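Local coordinates for putative cell adhesion protein (Bacteroides uniformis, PDB 4K4K), which is a putative component of the fimbrium tip, part of the filamentous surface appendages that mediate cell adhesion and biofilm formation, at residues L141-L155 and F243-K257. Numbering follows the deposited sequence.
Sequences LVKLDITIKADGTSL and FVAGSKYLYTITISK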
ATOM      1  N   LEU A 141      -3.702   2.965  -0.867  1.00 16.13           N
ATOM      2  CA  LEU A 141      -3.374   3.372  -2.227  1.00 15.78           C
ATOM      3  C   LEU A 141      -3.858   2.317  -3.230  1.00 20.04           C
ATOM      4  O   LEU A 141      -4.761   1.547  -2.914  1.00 18.87           O
ATOM      5  CB  LEU A 141      -1.883   3.713  -2.373  1.00 15.23           C
ATOM      6  CG  LEU A 141      -1.334   4.682  -1.254  1.00 17.81           C
ATOM      7  CD1 LEU A 141       0.177   4.910  -1.440  1.00 17.15           C
ATOM      8  CD2 LEU A 141      -2.096   6.007  -1.216  1.00 17.63           C
ATOM      9  N   VAL A 142      -3.322   2.341  -4.451  1.00 16.65           N
ATOM     10  CA  VAL A 142      -3.805   1.486  -5.545  1.00 17.73           C
ATOM     11  C   VAL A 142      -2.638   0.710  -6.147  1.00 21.68           C
ATOM     12  O   VAL A 142      -1.590   1.289  -6.410  1.00 20.14           O
ATOM     13  CB  VAL A 142      -4.497   2.387  -6.602  1.00 21.51           C
ATOM     14  CG1 VAL A 142      -4.877   1.596  -7.867  1.00 22.21           C
ATOM     15  CG2 VAL A 142      -5.710   3.109  -6.014  1.00 22.43           C
ATOM     16  N   LYS A 143      -2.833  -0.596  -6.374  1.00 19.87           N
ATOM     17  CA  LYS A 143      -1.796  -1.430  -6.951  1.00 19.38           C
ATOM     18  C   LYS A 143      -2.071  -1.668  -8.433  1.00 22.27           C
ATOM     19  O   LYS A 143      -3.200  -1.991  -8.814  1.00 22.16           O
ATOM     20  CB  LYS A 143      -1.719  -2.778  -6.202  1.00 21.36           C
ATOM     21  CG  LYS A 143      -0.668  -3.785  -6.730  1.00 20.84           C
ATOM     22  CD  LYS A 143       0.730  -3.365  -6.377  1.00 25.90           C
ATOM     23  CE  LYS A 143       1.752  -4.373  -6.868  1.00 30.60           C
ATOM     24  NZ  LYS A 143       3.100  -4.085  -6.316  1.00 31.51           N
ATOM     25  N   LEU A 144      -1.028  -1.520  -9.259  1.00 19.85           N
ATOM     26  CA  LEU A 144      -1.099  -1.859 -10.691  1.00 20.87           C
ATOM     27  C   LEU A 144      -0.250  -3.097 -10.902  1.00 23.99           C
ATOM     28  O   LEU A 144       0.906  -3.120 -10.476  1.00 21.89           O
ATOM     29  CB  LEU A 144      -0.628  -0.709 -11.598  1.00 20.53           C
ATOM     30  CG  LEU A 144      -1.284   0.670 -11.379  1.00 23.61           C
ATOM     31  CD1 LEU A 144      -0.728   1.689 -12.368  1.00 23.29           C
ATOM     32  CD2 LEU A 144      -2.822   0.598 -11.452  1.00 23.68           C
ATOM     33  N   ASP A 145      -0.823  -4.130 -11.541  1.00 22.04           N
ATOM     34  CA  ASP A 145      -0.154  -5.401 -11.787  1.00 21.87           C
ATOM     35  C   ASP A 145      -0.287  -5.667 -13.281  1.00 26.88           C
ATOM     36  O   ASP A 145      -1.389  -5.891 -13.765  1.00 25.36           O
ATOM     37  CB  ASP A 145      -0.802  -6.500 -10.916  1.00 23.92           C
ATOM     38  CG  ASP A 145      -0.097  -7.848 -10.946  1.00 42.86           C
ATOM     39  OD1 ASP A 145       0.216  -8.335 -12.056  1.00 43.58           O
ATOM     40  OD2 ASP A 145       0.050  -8.464  -9.875  1.00 53.99           O
ATOM     41  N   ILE A 146       0.820  -5.569 -14.009  1.00 22.92           N
ATOM     42  CA  ILE A 146       0.799  -5.682 -15.464  1.00 24.53           C
ATOM     43  C   ILE A 146       1.578  -6.902 -15.925  1.00 27.28           C
ATOM     44  O   ILE A 146       2.716  -7.129 -15.505  1.00 26.88           O
ATOM     45  CB  ILE A 146       1.352  -4.348 -16.062  1.00 28.33           C
ATOM     46  CG1 ILE A 146       0.400  -3.170 -15.710  1.00 29.07           C
ATOM     47  CG2 ILE A 146       1.629  -4.439 -17.582  1.00 31.03           C
ATOM     48  CD1 ILE A 146       0.987  -1.826 -15.765  1.00 36.55           C
ATOM     49  N   THR A 147       0.954  -7.683 -16.825  1.00 22.55           N
ATOM     50  CA  THR A 147       1.597  -8.825 -17.450  1.00 23.10           C
ATOM     51  C   THR A 147       1.681  -8.505 -18.930  1.00 28.22           C
ATOM     52  O   THR A 147       0.674  -8.122 -19.528  1.00 28.36           O
ATOM     53  CB  THR A 147       0.810 -10.114 -17.160  1.00 35.23           C
ATOM     54  OG1 THR A 147       0.651 -10.230 -15.752  1.00 34.56           O
ATOM     55  CG2 THR A 147       1.502 -11.356 -17.680  1.00 37.08           C
ATOM     56  N   ILE A 148       2.869  -8.635 -19.517  1.00 26.98           N
ATOM     57  CA  ILE A 148       3.059  -8.368 -20.939  1.00 27.93           C
ATOM     58  C   ILE A 148       3.249  -9.678 -21.698  1.00 29.59           C
ATOM     59  O   ILE A 148       4.004 -10.536 -21.258  1.00 28.60           O
ATOM     60  CB  ILE A 148       4.279  -7.415 -21.140  1.00 30.80           C
ATOM     61  CG1 ILE A 148       4.049  -6.042 -20.456  1.00 31.48           C
ATOM     62  CG2 ILE A 148       4.671  -7.258 -22.617  1.00 32.22           C
ATOM     63  CD1 ILE A 148       5.375  -5.354 -20.081  1.00 37.35           C
ATOM     64  N   LYS A 149       2.591  -9.826 -22.856  1.00 26.66           N
ATOM     65  CA  LYS A 149       2.850 -10.977 -23.715  1.00 28.25           C
ATOM     66  C   LYS A 149       2.804 -10.553 -25.176  1.00 31.07           C
ATOM     67  O   LYS A 149       2.147  -9.577 -25.527  1.00 29.71           O
ATOM     68  CB  LYS A 149       1.889 -12.154 -23.444  1.00 33.88           C
ATOM     69  CG  LYS A 149       0.404 -11.851 -23.585  1.00 49.22           C
ATOM     70  CD  LYS A 149      -0.417 -13.058 -23.152  1.00 61.68           C
ATOM     71  CE  LYS A 149      -1.882 -12.891 -23.458  1.00 76.22           C
ATOM     72  NZ  LYS A 149      -2.702 -13.989 -22.874  1.00 86.76           N
ATOM     73  N   ALA A 150       3.505 -11.277 -26.020  1.00 29.55           N
ATOM     74  CA  ALA A 150       3.464 -10.990 -27.450  1.00 28.75           C
ATOM     75  C   ALA A 150       2.229 -11.628 -28.070  1.00 32.62           C
ATOM     76  O   ALA A 150       1.679 -12.562 -27.493  1.00 33.69           O
ATOM     77  CB  ALA A 150       4.714 -11.529 -28.121  1.00 31.05           C
ATOM     78  N   ASP A 151       1.825 -11.189 -29.269  1.00 28.37           N
ATOM     79  CA  ASP A 151       0.726 -11.840 -29.964  1.00 29.66           C
ATOM     80  C   ASP A 151       1.105 -13.281 -30.399  1.00 35.80           C
ATOM     81  O   ASP A 151       0.217 -14.065 -30.731  1.00 38.48           O
ATOM     82  CB  ASP A 151       0.260 -11.021 -31.188  1.00 31.55           C
ATOM     83  CG  ASP A 151       1.322 -10.618 -32.208  1.00 36.30           C
ATOM     84  OD1 ASP A 151       2.457 -11.135 -32.129  1.00 35.86           O
ATOM     85  OD2 ASP A 151       0.972  -9.912 -33.170  1.00 41.59           O
ATOM     86  N   GLY A 152       2.413 -13.590 -30.452  1.00 33.37           N
ATOM     87  CA  GLY A 152       2.903 -14.886 -30.934  1.00 34.54           C
ATOM     88  C   GLY A 152       2.901 -15.018 -32.448  1.00 42.06           C
ATOM     89  O   GLY A 152       3.158 -16.101 -32.995  1.00 43.46           O
ATOM     90  N   THR A 153       2.627 -13.917 -33.157  1.00 37.06           N
ATOM     91  CA  THR A 153       2.563 -13.914 -34.617  1.00 37.98           C
ATOM     92  C   THR A 153       3.551 -12.882 -35.160  1.00 39.60           C
ATOM     93  O   THR A 153       4.636 -13.255 -35.627  1.00 37.67           O
ATOM     94  CB  THR A 153       1.114 -13.690 -35.094  1.00 42.67           C
ATOM     95  OG1 THR A 153       0.598 -12.519 -34.466  1.00 39.81           O
ATOM     96  CG2 THR A 153       0.205 -14.871 -34.784  1.00 46.51           C
ATOM     97  N   SER A 154       3.197 -11.589 -35.074  1.00 35.68           N
ATOM     98  CA  SER A 154       4.063 -10.512 -35.546  1.00 35.85           C
ATOM     99  C   SER A 154       5.289 -10.394 -34.629  1.00 37.02           C
ATOM    100  O   SER A 154       6.370 -10.013 -35.076  1.00 37.19           O
ATOM    101  CB  SER A 154       3.294  -9.192 -35.598  1.00 37.58           C
ATOM    102  OG  SER A 154       2.925  -8.697 -34.320  1.00 38.00           O
ATOM    103  N   LEU A 155       5.109 -10.757 -33.352  1.00 33.66           N
ATOM    104  CA  LEU A 155       6.128 -10.695 -32.318  1.00 33.04           C
ATOM    105  C   LEU A 155       6.101 -11.941 -31.445  1.00 38.09           C
ATOM    106  O   LEU A 155       5.074 -12.617 -31.342  1.00 35.90           O
ATOM    107  CB  LEU A 155       5.902  -9.446 -31.414  1.00 32.08           C
ATOM    108  CG  LEU A 155       5.940  -8.049 -32.072  1.00 35.78           C
ATOM    109  CD1 LEU A 155       5.461  -6.988 -31.103  1.00 33.93           C
ATOM    110  CD2 LEU A 155       7.344  -7.695 -32.551  1.00 36.71           C
ATOM    111  N   PHE A 243      -9.472   4.929 -10.288  1.00 26.76           N
ATOM    112  CA  PHE A 243      -8.586   4.094  -9.469  1.00 23.77           C
ATOM    113  C   PHE A 243      -9.112   4.166  -8.038  1.00 26.73           C
ATOM    114  O   PHE A 243      -9.027   5.227  -7.411  1.00 25.45           O
ATOM    115  CB  PHE A 243      -7.118   4.561  -9.546  1.00 23.30           C
ATOM    116  CG  PHE A 243      -6.339   4.194 -10.793  1.00 23.51           C
ATOM    117  CD1 PHE A 243      -6.627   3.026 -11.498  1.00 26.58           C
ATOM    118  CD2 PHE A 243      -5.247   4.954 -11.196  1.00 25.73           C
ATOM    119  CE1 PHE A 243      -5.874   2.665 -12.626  1.00 26.48           C
ATOM    120  CE2 PHE A 243      -4.478   4.582 -12.310  1.00 27.97           C
ATOM    121  CZ  PHE A 243      -4.790   3.436 -13.009  1.00 26.72           C
ATOM    122  N   VAL A 244      -9.683   3.056  -7.531  1.00 24.33           N
ATOM    123  CA  VAL A 244     -10.281   3.000  -6.191  1.00 24.26           C
ATOM    124  C   VAL A 244      -9.266   2.532  -5.147  1.00 24.65           C
ATOM    125  O   VAL A 244      -8.649   1.484  -5.312  1.00 23.93           O
ATOM    126  CB  VAL A 244     -11.551   2.093  -6.212  1.00 28.36           C
ATOM    127  CG1 VAL A 244     -12.137   1.899  -4.808  1.00 28.38           C
ATOM    128  CG2 VAL A 244     -12.599   2.653  -7.180  1.00 28.39           C
ATOM    129  N   ALA A 245      -9.131   3.290  -4.033  1.00 22.94           N
ATOM    130  CA  ALA A 245      -8.223   2.943  -2.936  1.00 21.66           C
ATOM    131  C   ALA A 245      -8.445   1.503  -2.472  1.00 25.88           C
ATOM    132  O   ALA A 245      -9.596   1.054  -2.404  1.00 26.77           O
ATOM    133  CB  ALA A 245      -8.439   3.896  -1.757  1.00 20.89           C
ATOM    134  N   GLY A 246      -7.361   0.824  -2.123  1.00 21.84           N
ATOM    135  CA  GLY A 246      -7.378  -0.540  -1.616  1.00 22.56           C
ATOM    136  C   GLY A 246      -7.670  -1.595  -2.665  1.00 27.38           C
ATOM    137  O   GLY A 246      -7.953  -2.738  -2.302  1.00 28.18           O
ATOM    138  N   SER A 247      -7.539  -1.235  -3.960  1.00 23.53           N
ATOM    139  CA  SER A 247      -7.791  -2.145  -5.077  1.00 22.94           C
ATOM    140  C   SER A 247      -6.514  -2.471  -5.829  1.00 26.15           C
ATOM    141  O   SER A 247      -5.545  -1.699  -5.804  1.00 24.24           O
ATOM    142  CB  SER A 247      -8.797  -1.542  -6.055  1.00 25.46           C
ATOM    143  OG  SER A 247      -9.939  -1.066  -5.362  1.00 31.74           O
ATOM    144  N   LYS A 248      -6.533  -3.617  -6.523  1.00 24.42           N
ATOM    145  CA  LYS A 248      -5.452  -4.068  -7.395  1.00 23.48           C
ATOM    146  C   LYS A 248      -6.029  -4.159  -8.801  1.00 27.07           C
ATOM    147  O   LYS A 248      -7.050  -4.812  -8.996  1.00 27.57           O
ATOM    148  CB  LYS A 248      -4.875  -5.417  -6.928  1.00 27.01           C
ATOM    149  CG  LYS A 248      -3.737  -5.934  -7.835  1.00 31.29           C
ATOM    150  CD  LYS A 248      -3.286  -7.365  -7.504  1.00 38.05           C
ATOM    151  CE  LYS A 248      -2.469  -7.437  -6.237  1.00 38.12           C
ATOM    152  NZ  LYS A 248      -2.056  -8.824  -5.905  1.00 54.85           N
ATOM    153  N   TYR A 249      -5.426  -3.439  -9.756  1.00 22.72           N
ATOM    154  CA  TYR A 249      -5.827  -3.440 -11.174  1.00 23.96           C
ATOM    155  C   TYR A 249      -4.854  -4.317 -11.898  1.00 28.90           C
ATOM    156  O   TYR A 249      -3.641  -4.079 -11.845  1.00 26.57           O
ATOM    157  CB  TYR A 249      -5.873  -2.006 -11.762  1.00 24.38           C
ATOM    158  CG  TYR A 249      -6.988  -1.190 -11.130  1.00 25.26           C
ATOM    159  CD1 TYR A 249      -6.806  -0.555  -9.901  1.00 24.31           C
ATOM    160  CD2 TYR A 249      -8.253  -1.123 -11.716  1.00 27.15           C
ATOM    161  CE1 TYR A 249      -7.849   0.137  -9.280  1.00 24.87           C
ATOM    162  CE2 TYR A 249      -9.296  -0.413 -11.115  1.00 28.80           C
ATOM    163  CZ  TYR A 249      -9.093   0.209  -9.888  1.00 30.85           C
ATOM    164  OH  TYR A 249     -10.107   0.899  -9.255  1.00 30.86           O
ATOM    165  N   LEU A 250      -5.370  -5.393 -12.493  1.00 26.40           N
ATOM    166  CA  LEU A 250      -4.553  -6.358 -13.202  1.00 27.26           C
ATOM    167  C   LEU A 250      -4.760  -6.174 -14.679  1.00 29.86           C
ATOM    168  O   LEU A 250      -5.889  -6.247 -15.158  1.00 28.24           O
ATOM    169  CB  LEU A 250      -4.888  -7.803 -12.770  1.00 28.58           C
ATOM    170  CG  LEU A 250      -4.659  -8.094 -11.288  1.00 32.93           C
ATOM    171  CD1 LEU A 250      -5.952  -8.010 -10.521  1.00 33.83           C
ATOM    172  CD2 LEU A 250      -4.009  -9.447 -11.106  1.00 37.05           C
ATOM    173  N   TYR A 251      -3.672  -5.878 -15.399  1.00 26.87           N
ATOM    174  CA  TYR A 251      -3.762  -5.710 -16.847  1.00 27.09           C
ATOM    175  C   TYR A 251      -2.941  -6.755 -17.549  1.00 29.37           C
ATOM    176  O   TYR A 251      -1.781  -6.971 -17.187  1.00 28.42           O
ATOM    177  CB  TYR A 251      -3.281  -4.311 -17.295  1.00 27.76           C
ATOM    178  CG  TYR A 251      -4.044  -3.151 -16.692  1.00 28.17           C
ATOM    179  CD1 TYR A 251      -5.287  -2.771 -17.196  1.00 30.69           C
ATOM    180  CD2 TYR A 251      -3.491  -2.381 -15.670  1.00 26.28           C
ATOM    181  CE1 TYR A 251      -5.980  -1.684 -16.667  1.00 31.71           C
ATOM    182  CE2 TYR A 251      -4.185  -1.303 -15.120  1.00 25.69           C
ATOM    183  CZ  TYR A 251      -5.421  -0.952 -15.632  1.00 29.37           C
ATOM    184  OH  TYR A 251      -6.100   0.118 -15.108  1.00 28.13           O
ATOM    185  N   THR A 252      -3.523  -7.388 -18.582  1.00 27.47           N
ATOM    186  CA  THR A 252      -2.785  -8.297 -19.461  1.00 27.46           C
ATOM    187  C   THR A 252      -2.647  -7.558 -20.779  1.00 31.65           C
ATOM    188  O   THR A 252      -3.653  -7.238 -21.426  1.00 30.70           O
ATOM    189  CB  THR A 252      -3.413  -9.683 -19.581  1.00 34.79           C
ATOM    190  OG1 THR A 252      -3.466 -10.285 -18.287  1.00 33.25           O
ATOM    191  CG2 THR A 252      -2.610 -10.594 -20.529  1.00 38.84           C
ATOM    192  N   ILE A 253      -1.402  -7.255 -21.153  1.00 26.89           N
ATOM    193  CA  ILE A 253      -1.095  -6.500 -22.357  1.00 26.87           C
ATOM    194  C   ILE A 253      -0.608  -7.435 -23.441  1.00 29.28           C
ATOM    195  O   ILE A 253       0.406  -8.103 -23.250  1.00 29.32           O
ATOM    196  CB  ILE A 253      -0.011  -5.414 -22.049  1.00 29.75           C
ATOM    197  CG1 ILE A 253      -0.200  -4.714 -20.668  1.00 30.90           C
ATOM    198  CG2 ILE A 253       0.217  -4.449 -23.224  1.00 31.41           C
ATOM    199  CD1 ILE A 253      -1.304  -3.775 -20.528  1.00 35.57           C
ATOM    200  N   THR A 254      -1.307  -7.474 -24.576  1.00 26.32           N
ATOM    201  CA  THR A 254      -0.843  -8.253 -25.712  1.00 26.07           C
ATOM    202  C   THR A 254      -0.264  -7.273 -26.731  1.00 31.22           C
ATOM    203  O   THR A 254      -0.991  -6.436 -27.275  1.00 31.57           O
ATOM    204  CB  THR A 254      -1.942  -9.155 -26.309  1.00 32.38           C
ATOM    205  OG1 THR A 254      -2.466  -9.989 -25.279  1.00 33.52           O
ATOM    206  CG2 THR A 254      -1.399 -10.033 -27.441  1.00 30.94           C
ATOM    207  N   ILE A 255       1.020  -7.417 -27.033  1.00 27.80           N
ATOM    208  CA  ILE A 255       1.672  -6.511 -27.961  1.00 27.34           C
ATOM    209  C   ILE A 255       1.861  -7.158 -29.334  1.00 32.55           C
ATOM    210  O   ILE A 255       2.359  -8.287 -29.455  1.00 31.11           O
ATOM    211  CB  ILE A 255       3.014  -5.989 -27.383  1.00 28.90           C
ATOM    212  CG1 ILE A 255       2.807  -5.353 -25.971  1.00 27.71           C
ATOM    213  CG2 ILE A 255       3.713  -5.013 -28.369  1.00 31.18           C
ATOM    214  CD1 ILE A 255       4.122  -4.810 -25.299  1.00 31.05           C
ATOM    215  N   SER A 256       1.476  -6.404 -30.376  1.00 31.69           N
ATOM    216  CA  SER A 256       1.629  -6.772 -31.770  1.00 33.60           C
ATOM    217  C   SER A 256       2.316  -5.604 -32.503  1.00 38.07           C
ATOM    218  O   SER A 256       2.389  -4.512 -31.943  1.00 37.13           O
ATOM    219  CB  SER A 256       0.262  -7.106 -32.370  1.00 39.49           C
ATOM    220  OG  SER A 256      -0.426  -5.956 -32.822  1.00 53.62           O
ATOM    221  N   LYS A 257       2.819  -5.815 -33.717  1.00 39.14           N
ATOM    222  CA  LYS A 257       3.422  -4.726 -34.489  1.00 39.34           C
ATOM    223  C   LYS A 257       2.348  -3.664 -34.815  1.00 45.36           C
ATOM    224  O   LYS A 257       2.653  -2.479 -34.863  1.00 45.87           O
ATOM    225  CB  LYS A 257       4.066  -5.253 -35.771  1.00 41.62           C
ATOM    226  CG  LYS A 257       5.437  -5.874 -35.545  1.00 41.10           C
ATOM    227  CD  LYS A 257       6.046  -6.330 -36.877  1.00 46.46           C
ATOM    228  CE  LYS A 257       7.480  -6.788 -36.737  1.00 52.49           C
ATOM    229  NZ  LYS A 257       8.090  -7.088 -38.071  1.00 51.55           N
TER
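Lys-143 to Ala-150 pair residue for residue with Lys-248 to Ile-255 as parallel neighbours in a β-sheet of this fimbrillin-like, transthyretin-clan protein. Strand 202-207 flanks 142-150 on its other edge and strand 259-268 flanks 247-256, placing both inside the sheet. Backbone bonds run from Lys-143 N with Ser-247 O to Asp-151 N with Ile-255 O. The type II turn Val-244 to Ser-247 presents Gly-246 N to Leu-141 O (2.8 Å); Gly-246 suits the turn through its positive phi.

Leu-144, Ile-146, Ile-148, Tyr-249, Tyr-251, Ile-253 and Ile-255 point to one buried face, where the first three also touch strand 164-177. Val-142 and Phe-243 join them at one end: Val-142 CG1, anti to its own N (chi1 173°), meets the edge of the Tyr-249 ring at CD1, 3.5 Å away, and Leu-144 crosses Phe-243 at about a right angle, CD2 3.8 Å from CZ. Beta-branching lets Ile-146 touch two neighbours, CG1 at the Tyr-251 ring edge and CG2 3.6 Å from Ile-253 CG1.

The other, more exposed face is mostly polar, Leu-250 excepted. Lys-143 and Lys-248 lie alongside each other through their CG methylenes, while Lys-143 NZ forms a salt bridge with Glu-204 and a hydrogen bond with Gln-112. The long chain of Lys-149 can lie across two threonines, CE touching Thr-252 CG2 and lying 3.5 Å from Thr-254 OG1.

Just after strand 142-150, Asp-151 forms an Asx turn: OD1 accepts from Thr-153 N above the carboxylate plane and from Leu-155 N on its syn lone pair. Ser-154 OG donates to Asp-151 OD2 (2.6 Å). An alanine here has no carboxylate, so both amides would probably be left without their shared acceptor and the hydroxyl less firmly oriented. Ser-154 OG also accepts from Lys-257 N at 2.9 Å.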